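Local coordinates for transcriptional regulator ComR (PDB 6HU8), which probably binds DNA through a helix-turn-helix domain and regulates streptococcal competence in answer to a signalling peptide recognised with its TPR domain, at residues 24-32 with 51-59; 141-152 with 165-173. All coordinates share one frame; numbering follows the deposited sequence.

Contact 1: 24-32 with 51-59; sequences VLCLDGAEL and KLSYIAKRL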
# COMPACT_ATOMS: atom_id res chain seq x y z
N VAL A 24 -29.32 1.26 -1.06
CA VAL A 24 -29.73 0.42 -2.19
C VAL A 24 -28.71 0.51 -3.33
O VAL A 24 -28.27 -0.50 -3.87
CB VAL A 24 -31.12 0.81 -2.72
CG1 VAL A 24 -31.40 0.16 -4.08
CG2 VAL A 24 -32.21 0.41 -1.70
N LEU A 25 -28.30 1.73 -3.67
CA LEU A 25 -27.31 1.89 -4.74
C LEU A 25 -26.02 1.12 -4.38
O LEU A 25 -25.47 0.38 -5.21
CB LEU A 25 -27.03 3.37 -5.01
CG LEU A 25 -26.30 3.66 -6.34
CD1 LEU A 25 -26.70 5.03 -6.90
CD2 LEU A 25 -24.80 3.57 -6.20
N CYS A 26 -25.57 1.25 -3.13
CA CYS A 26 -24.27 0.72 -2.77
C CYS A 26 -24.24 -0.79 -2.52
O CYS A 26 -23.16 -1.39 -2.42
CB CYS A 26 -23.72 1.44 -1.54
SG CYS A 26 -23.31 3.18 -1.88
N LEU A 27 -25.42 -1.42 -2.45
CA LEU A 27 -25.53 -2.87 -2.21
C LEU A 27 -24.65 -3.30 -1.05
O LEU A 27 -24.77 -2.73 0.03
CB LEU A 27 -25.20 -3.66 -3.48
CG LEU A 27 -26.17 -3.35 -4.64
CD1 LEU A 27 -25.73 -4.04 -5.95
CD2 LEU A 27 -27.61 -3.72 -4.30
N ASP A 28 -23.75 -4.27 -1.27
CA ASP A 28 -22.96 -4.82 -0.16
C ASP A 28 -21.72 -3.99 0.16
O ASP A 28 -20.91 -4.40 0.98
CB ASP A 28 -22.53 -6.26 -0.44
CG ASP A 28 -21.62 -6.39 -1.68
OD1 ASP A 28 -21.17 -5.36 -2.25
OD2 ASP A 28 -21.34 -7.54 -2.08
N GLY A 29 -21.56 -2.84 -0.49
CA GLY A 29 -20.42 -1.97 -0.25
C GLY A 29 -19.07 -2.40 -0.83
O GLY A 29 -18.05 -1.70 -0.66
N ALA A 30 -19.02 -3.53 -1.53
CA ALA A 30 -17.73 -4.00 -2.03
C ALA A 30 -17.14 -3.08 -3.09
O ALA A 30 -15.92 -3.05 -3.24
CB ALA A 30 -17.85 -5.42 -2.58
N GLU A 31 -17.98 -2.34 -3.81
CA GLU A 31 -17.48 -1.51 -4.90
C GLU A 31 -17.63 -0.03 -4.61
O GLU A 31 -16.83 0.80 -5.06
CB GLU A 31 -18.19 -1.87 -6.21
CG GLU A 31 -17.76 -3.26 -6.69
CD GLU A 31 -18.45 -3.72 -7.96
OE1 GLU A 31 -19.64 -4.11 -7.88
OE2 GLU A 31 -17.81 -3.70 -9.03
N LEU A 32 -18.66 0.29 -3.84
CA LEU A 32 -18.93 1.66 -3.41
C LEU A 32 -19.59 1.64 -2.04
O LEU A 32 -20.55 0.90 -1.82
CB LEU A 32 -19.84 2.37 -4.40
CG LEU A 32 -20.05 3.85 -4.12
CD1 LEU A 32 -18.76 4.59 -4.45
CD2 LEU A 32 -21.21 4.39 -4.93
N LYS A 51 -15.33 3.39 -9.58
CA LYS A 51 -16.52 3.74 -8.83
C LYS A 51 -17.60 4.38 -9.74
O LYS A 51 -18.80 4.09 -9.58
CB LYS A 51 -16.16 4.63 -7.64
CG LYS A 51 -15.17 3.91 -6.70
CD LYS A 51 -15.28 4.32 -5.24
CE LYS A 51 -14.21 3.59 -4.39
NZ LYS A 51 -14.25 2.10 -4.52
N LEU A 52 -17.21 5.21 -10.70
CA LEU A 52 -18.21 5.77 -11.61
C LEU A 52 -18.84 4.67 -12.48
O LEU A 52 -20.04 4.68 -12.75
CB LEU A 52 -17.61 6.86 -12.50
CG LEU A 52 -18.64 7.63 -13.32
CD1 LEU A 52 -19.63 8.39 -12.45
CD2 LEU A 52 -17.98 8.62 -14.29
N SER A 53 -18.01 3.71 -12.91
CA SER A 53 -18.49 2.57 -13.69
C SER A 53 -19.56 1.78 -12.92
O SER A 53 -20.56 1.33 -13.48
CB SER A 53 -17.32 1.66 -14.06
OG SER A 53 -17.76 0.53 -14.77
N TYR A 54 -19.35 1.61 -11.62
CA TYR A 54 -20.30 0.88 -10.78
C TYR A 54 -21.61 1.68 -10.66
O TYR A 54 -22.71 1.13 -10.82
CB TYR A 54 -19.69 0.59 -9.40
CG TYR A 54 -20.71 0.06 -8.39
CD1 TYR A 54 -21.05 -1.28 -8.38
CD2 TYR A 54 -21.33 0.91 -7.48
CE1 TYR A 54 -22.00 -1.78 -7.48
CE2 TYR A 54 -22.30 0.42 -6.56
CZ TYR A 54 -22.61 -0.92 -6.59
OH TYR A 54 -23.52 -1.43 -5.72
N ILE A 55 -21.47 2.97 -10.37
CA ILE A 55 -22.60 3.85 -10.15
C ILE A 55 -23.47 3.90 -11.40
O ILE A 55 -24.71 3.83 -11.32
CB ILE A 55 -22.15 5.29 -9.76
CG1 ILE A 55 -21.58 5.29 -8.33
CG2 ILE A 55 -23.30 6.29 -9.89
CD1 ILE A 55 -20.93 6.62 -7.93
N ALA A 56 -22.82 3.99 -12.56
CA ALA A 56 -23.56 4.03 -13.81
C ALA A 56 -24.28 2.71 -14.05
O ALA A 56 -25.42 2.70 -14.51
CB ALA A 56 -22.63 4.38 -14.98
N LYS A 57 -23.63 1.59 -13.74
CA LYS A 57 -24.31 0.30 -13.88
C LYS A 57 -25.56 0.23 -12.98
O LYS A 57 -26.60 -0.24 -13.40
CB LYS A 57 -23.37 -0.85 -13.56
CG LYS A 57 -23.94 -2.21 -13.93
CD LYS A 57 -23.11 -3.35 -13.39
CE LYS A 57 -23.72 -4.70 -13.77
NZ LYS A 57 -22.68 -5.78 -13.83
N ARG A 58 -25.46 0.72 -11.75
CA ARG A 58 -26.58 0.64 -10.80
C ARG A 58 -27.75 1.52 -11.24
O ARG A 58 -28.91 1.21 -10.97
CB ARG A 58 -26.12 1.04 -9.40
CG ARG A 58 -25.09 0.11 -8.76
CD ARG A 58 -25.66 -1.24 -8.31
NE ARG A 58 -26.75 -1.08 -7.33
CZ ARG A 58 -27.97 -1.61 -7.48
NH1 ARG A 58 -28.25 -2.35 -8.54
NH2 ARG A 58 -28.90 -1.41 -6.55
N LEU A 59 -27.44 2.62 -11.93
CA LEU A 59 -28.48 3.55 -12.40
C LEU A 59 -28.95 3.28 -13.83
O LEU A 59 -29.82 3.98 -14.33
CB LEU A 59 -27.98 4.99 -12.31
CG LEU A 59 -27.70 5.50 -10.89
CD1 LEU A 59 -27.07 6.89 -10.94
CD2 LEU A 59 -28.96 5.46 -9.98
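Within the Cro/C1-type helix-turn-helix domain, Leu25 meets Tyr54 and Arg58 where helix 22-26 ends and lies against helix 49-59. Near the helix end the regular bonding gives out: Val24 O keeps only a weak bond from Leu27 N within the segment, and Tyr54 and Arg58 supply further donors. Leu25 O accepts twice: Tyr54 OH reaches it in the carbonyl plane at 2.7 Å, and Arg58 NE, somewhat tilted from that plane, lies 2.9 Å from Leu25 O. Arg58 NH2 donates to the preceding carbonyl, Val24 O (2.9 Å), from above the carbonyl plane. Both oxygens lie near the plane of the guanidinium, one face of which is covered by Leu27: Leu27 CD1 sits 3.4 Å from Arg58 NE. The first torsion of Arg58 (CG anti to the carbonyl carbon, chi1 -65°) sets CG over one face of the Tyr54 ring, and bends at chi2 and chi3 turn the guanidinium back to the helix end. The opposite face carries Glu31 CB in a CH-pi contact.

The loop after helix 22-26 leads on to helix 34-41, in this family usually the recognition helix, and Leu27 opens it with positive phi. Asp28 stiffens the bend as an Asx turn to Ala30 N, while its other oxygen forms a salt bridge with Arg154. At the far end of the loop, Lys51 NZ donates to Glu31 O at 2.9 Å, its aliphatic chain running beside Leu32 CD1.

Branched apolar residues fill the space between these polar ties. Leu25 is a knob among Tyr54, Ile55, Arg58 and Leu59; its CG, anti to the backbone N (chi1 -164°), carries CD1 to 3.8 Å from Leu59 CD2. Leu32 CD2 lies 3.5 Å from Ile55 CG1.

Contact 2: 141-152 with 165-173; sequences VEEIYEDLFEQV and VIDYYFYHL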
# COMPACT_ATOMS: atom_id res chain seq x y z
N VAL A 141 -8.31 11.28 6.74
CA VAL A 141 -7.63 10.23 6.00
C VAL A 141 -8.10 8.87 6.50
O VAL A 141 -8.36 7.95 5.71
CB VAL A 141 -6.10 10.36 6.15
CG1 VAL A 141 -5.40 9.14 5.59
CG2 VAL A 141 -5.62 11.64 5.49
N GLU A 142 -8.24 8.75 7.81
CA GLU A 142 -8.62 7.48 8.42
C GLU A 142 -10.00 7.00 7.95
O GLU A 142 -10.19 5.81 7.71
CB GLU A 142 -8.61 7.60 9.96
CG GLU A 142 -8.82 6.28 10.70
CD GLU A 142 -7.66 5.29 10.50
OE1 GLU A 142 -6.61 5.68 9.93
OE2 GLU A 142 -7.82 4.13 10.93
N GLU A 143 -10.93 7.94 7.82
CA GLU A 143 -12.30 7.66 7.38
C GLU A 143 -12.31 7.11 5.94
O GLU A 143 -13.07 6.20 5.61
CB GLU A 143 -13.15 8.94 7.48
CG GLU A 143 -14.62 8.78 7.13
CD GLU A 143 -15.40 10.11 7.15
OE1 GLU A 143 -14.79 11.18 6.91
OE2 GLU A 143 -16.63 10.11 7.40
N ILE A 144 -11.48 7.69 5.09
CA ILE A 144 -11.34 7.24 3.71
C ILE A 144 -10.62 5.89 3.65
O ILE A 144 -11.08 4.95 2.98
CB ILE A 144 -10.59 8.30 2.85
CG1 ILE A 144 -11.51 9.51 2.61
CG2 ILE A 144 -10.08 7.70 1.52
CD1 ILE A 144 -10.78 10.82 2.38
N TYR A 145 -9.52 5.77 4.38
CA TYR A 145 -8.79 4.51 4.42
C TYR A 145 -9.72 3.40 4.89
O TYR A 145 -9.67 2.28 4.37
CB TYR A 145 -7.57 4.62 5.34
CG TYR A 145 -7.18 3.31 5.99
CD1 TYR A 145 -6.35 2.39 5.32
CD2 TYR A 145 -7.62 3.00 7.27
CE1 TYR A 145 -6.00 1.19 5.93
CE2 TYR A 145 -7.29 1.81 7.87
CZ TYR A 145 -6.48 0.91 7.21
OH TYR A 145 -6.17 -0.26 7.86
N GLU A 146 -10.58 3.71 5.85
CA GLU A 146 -11.42 2.67 6.45
C GLU A 146 -12.28 1.95 5.41
O GLU A 146 -12.31 0.73 5.37
CB GLU A 146 -12.31 3.24 7.56
CG GLU A 146 -13.05 2.15 8.31
CD GLU A 146 -13.87 2.67 9.50
OE1 GLU A 146 -14.87 3.38 9.27
OE2 GLU A 146 -13.52 2.36 10.66
N ASP A 147 -12.95 2.71 4.54
CA ASP A 147 -13.84 2.05 3.58
C ASP A 147 -13.06 1.38 2.45
O ASP A 147 -13.42 0.28 2.01
CB ASP A 147 -14.89 3.03 3.04
CG ASP A 147 -16.02 3.28 4.04
OD1 ASP A 147 -16.03 2.60 5.10
OD2 ASP A 147 -16.90 4.14 3.78
N LEU A 148 -11.99 2.01 1.98
CA LEU A 148 -11.14 1.36 0.96
C LEU A 148 -10.52 0.06 1.50
O LEU A 148 -10.42 -0.92 0.76
CB LEU A 148 -10.06 2.33 0.46
CG LEU A 148 -10.67 3.46 -0.38
CD1 LEU A 148 -9.67 4.59 -0.65
CD2 LEU A 148 -11.21 2.92 -1.70
N PHE A 149 -10.12 0.03 2.78
CA PHE A 149 -9.59 -1.21 3.35
C PHE A 149 -10.67 -2.29 3.47
O PHE A 149 -10.38 -3.45 3.21
CB PHE A 149 -8.96 -0.97 4.72
CG PHE A 149 -8.31 -2.21 5.30
CD1 PHE A 149 -7.36 -2.91 4.57
CD2 PHE A 149 -8.63 -2.65 6.58
CE1 PHE A 149 -6.76 -4.06 5.09
CE2 PHE A 149 -8.04 -3.78 7.12
CZ PHE A 149 -7.10 -4.50 6.38
N GLU A 150 -11.90 -1.92 3.86
CA GLU A 150 -13.02 -2.88 3.87
C GLU A 150 -13.19 -3.51 2.49
O GLU A 150 -13.52 -4.68 2.36
CB GLU A 150 -14.34 -2.22 4.25
CG GLU A 150 -14.63 -2.15 5.72
CD GLU A 150 -14.62 -3.52 6.38
OE1 GLU A 150 -15.24 -4.48 5.86
OE2 GLU A 150 -13.96 -3.63 7.43
N GLN A 151 -12.99 -2.71 1.45
CA GLN A 151 -13.15 -3.20 0.09
C GLN A 151 -11.98 -4.12 -0.27
O GLN A 151 -12.15 -5.12 -0.97
CB GLN A 151 -13.31 -2.02 -0.88
CG GLN A 151 -14.72 -1.42 -0.76
CD GLN A 151 -14.88 -0.07 -1.43
OE1 GLN A 151 -13.92 0.62 -1.74
NE2 GLN A 151 -16.13 0.33 -1.63
N VAL A 152 -10.79 -3.82 0.24
CA VAL A 152 -9.63 -4.64 -0.10
C VAL A 152 -9.78 -6.04 0.53
O VAL A 152 -9.38 -7.04 -0.07
CB VAL A 152 -8.31 -3.97 0.37
CG1 VAL A 152 -7.18 -4.99 0.50
CG2 VAL A 152 -7.93 -2.85 -0.59
N VAL A 165 -2.83 0.59 0.42
CA VAL A 165 -3.80 0.57 1.51
C VAL A 165 -3.38 -0.49 2.52
O VAL A 165 -3.42 -0.29 3.75
CB VAL A 165 -5.23 0.29 1.00
CG1 VAL A 165 -6.18 0.05 2.17
CG2 VAL A 165 -5.73 1.43 0.09
N ILE A 166 -2.98 -1.64 2.00
CA ILE A 166 -2.55 -2.76 2.85
C ILE A 166 -1.28 -2.37 3.62
O ILE A 166 -1.08 -2.79 4.76
CB ILE A 166 -2.31 -4.04 2.01
CG1 ILE A 166 -3.65 -4.57 1.50
CG2 ILE A 166 -1.59 -5.12 2.84
CD1 ILE A 166 -3.53 -5.77 0.58
N ASP A 167 -0.43 -1.55 3.02
CA ASP A 167 0.71 -1.01 3.74
C ASP A 167 0.24 -0.17 4.94
O ASP A 167 0.76 -0.32 6.06
CB ASP A 167 1.58 -0.18 2.80
CG ASP A 167 3.04 -0.19 3.19
OD1 ASP A 167 3.37 -0.77 4.25
OD2 ASP A 167 3.84 0.39 2.43
N TYR A 168 -0.75 0.70 4.72
CA TYR A 168 -1.27 1.57 5.79
C TYR A 168 -1.89 0.73 6.91
O TYR A 168 -1.80 1.08 8.10
CB TYR A 168 -2.31 2.55 5.24
CG TYR A 168 -2.43 3.84 6.02
CD1 TYR A 168 -1.29 4.53 6.45
CD2 TYR A 168 -3.68 4.40 6.29
CE1 TYR A 168 -1.40 5.73 7.15
CE2 TYR A 168 -3.80 5.60 6.98
CZ TYR A 168 -2.66 6.25 7.41
OH TYR A 168 -2.79 7.44 8.09
N TYR A 169 -2.52 -0.37 6.53
CA TYR A 169 -3.07 -1.31 7.50
C TYR A 169 -1.96 -1.87 8.40
O TYR A 169 -2.05 -1.78 9.63
CB TYR A 169 -3.83 -2.45 6.79
CG TYR A 169 -4.02 -3.69 7.64
CD1 TYR A 169 -4.74 -3.65 8.84
CD2 TYR A 169 -3.48 -4.91 7.24
CE1 TYR A 169 -4.91 -4.79 9.63
CE2 TYR A 169 -3.63 -6.07 8.03
CZ TYR A 169 -4.35 -5.99 9.22
OH TYR A 169 -4.51 -7.12 9.99
N PHE A 170 -0.90 -2.41 7.80
CA PHE A 170 0.24 -2.92 8.58
C PHE A 170 0.82 -1.83 9.47
O PHE A 170 1.22 -2.09 10.62
CB PHE A 170 1.32 -3.49 7.66
CG PHE A 170 0.88 -4.72 6.93
CD1 PHE A 170 0.06 -5.66 7.56
CD2 PHE A 170 1.27 -4.96 5.62
CE1 PHE A 170 -0.36 -6.81 6.90
CE2 PHE A 170 0.86 -6.11 4.96
CZ PHE A 170 0.04 -7.03 5.60
N TYR A 171 0.85 -0.60 8.95
CA TYR A 171 1.29 0.57 9.70
C TYR A 171 0.46 0.78 10.97
O TYR A 171 0.97 1.30 11.96
CB TYR A 171 1.22 1.80 8.81
CG TYR A 171 1.80 3.07 9.38
CD1 TYR A 171 3.17 3.19 9.61
CD2 TYR A 171 1.00 4.19 9.61
CE1 TYR A 171 3.71 4.38 10.10
CE2 TYR A 171 1.53 5.37 10.09
CZ TYR A 171 2.89 5.47 10.33
OH TYR A 171 3.42 6.65 10.81
N HIS A 172 -0.82 0.40 10.95
CA HIS A 172 -1.66 0.46 12.15
C HIS A 172 -1.21 -0.55 13.22
O HIS A 172 -1.39 -0.34 14.42
CB HIS A 172 -3.14 0.17 11.84
CG HIS A 172 -3.87 1.31 11.23
ND1 HIS A 172 -3.51 1.87 10.02
CD2 HIS A 172 -4.96 2.01 11.65
CE1 HIS A 172 -4.33 2.86 9.72
NE2 HIS A 172 -5.23 2.96 10.70
N LEU A 173 -0.66 -1.67 12.76
CA LEU A 173 -0.33 -2.78 13.65
C LEU A 173 1.04 -2.61 14.28
O LEU A 173 1.38 -3.34 15.21
CB LEU A 173 -0.37 -4.11 12.90
CG LEU A 173 -1.70 -4.50 12.29
CD1 LEU A 173 -1.63 -5.91 11.75
CD2 LEU A 173 -2.80 -4.37 13.34
O HOH W 1 -5.21 7.90 9.14
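Val165 fits as a knob into a hole formed by Tyr145, Leu148, Phe149 and Val152, joining helices 139-152 and 160-173 of the tetratricopeptide domain. In this all-helical fold the two segments run at 111° to each other, their axes 10.1 Å apart at closest approach. A short beta-branched valine suits the position nearest the partner backbone: Val165 CG1 lies 3.8 Å from Phe149 CA. Beside it, Val152 CG1 packs on Ile166 CG1 at 3.7 Å, and at the other end of the segment Val141 CG1 touches Tyr168.

Aromatic contacts are more varied, and the rings of Tyr145, Phe149, Tyr168 and Tyr169 make up much of the contact. Tyr145 receives the edge of Tyr168 on its face in a T-shaped pair, the planes 84° apart and Tyr168 CD2 3.5 Å from Tyr145 CD1. His172 lies nearly parallel to Tyr145 but so displaced that there is little stacking; it also stacks with Trp135. Phe149 and Tyr169 form an offset stack, in which Phe149 CZ stands over the Tyr169 ring, 3.4 Å from Tyr169 CG, and Tyr169 CB in turn lies over the face of Phe149.

Polar bonds fix the His172 ring at both nitrogens. His172 ND1 donates to the backbone Tyr168 O one turn back (2.7 Å), and His172 NE2 donates to Glu142 OE2 at 2.9 Å, on the syn lone pair, with a weak second bond to OE1. Two donating nitrogens would be consistent with a protonated imidazole, which the carboxylate would favour. Glu142 presents its carboxylate by bending at chi2 (67°). Tyr168 OH bonds to Asn128 and also to a water that lies 2.7 Å from Glu142 OE1 and probably donates to it.

Both contacts are largely buried, but the centre of contact 2 lies about 9 Å from the centre of the chain, that of contact 1 about 24 Å. Contact 1 ties a helix end and a loop to a helix, so side chains are spent on backbone carbonyls and several touching residues remain exposed. Contact 2 joins two regular helices whose carbonyls are mostly used internally; the direct polar bonds that cross it run between side chains and its bulk is aromatic. They share no helix, yet they touch: Gln151 of 141-152 probably donates through NE2 to Gly29 O and accepts at OE1 from Lys51 NZ, linking the helix-turn-helix domain to the tetratricopeptide domain in this apo form.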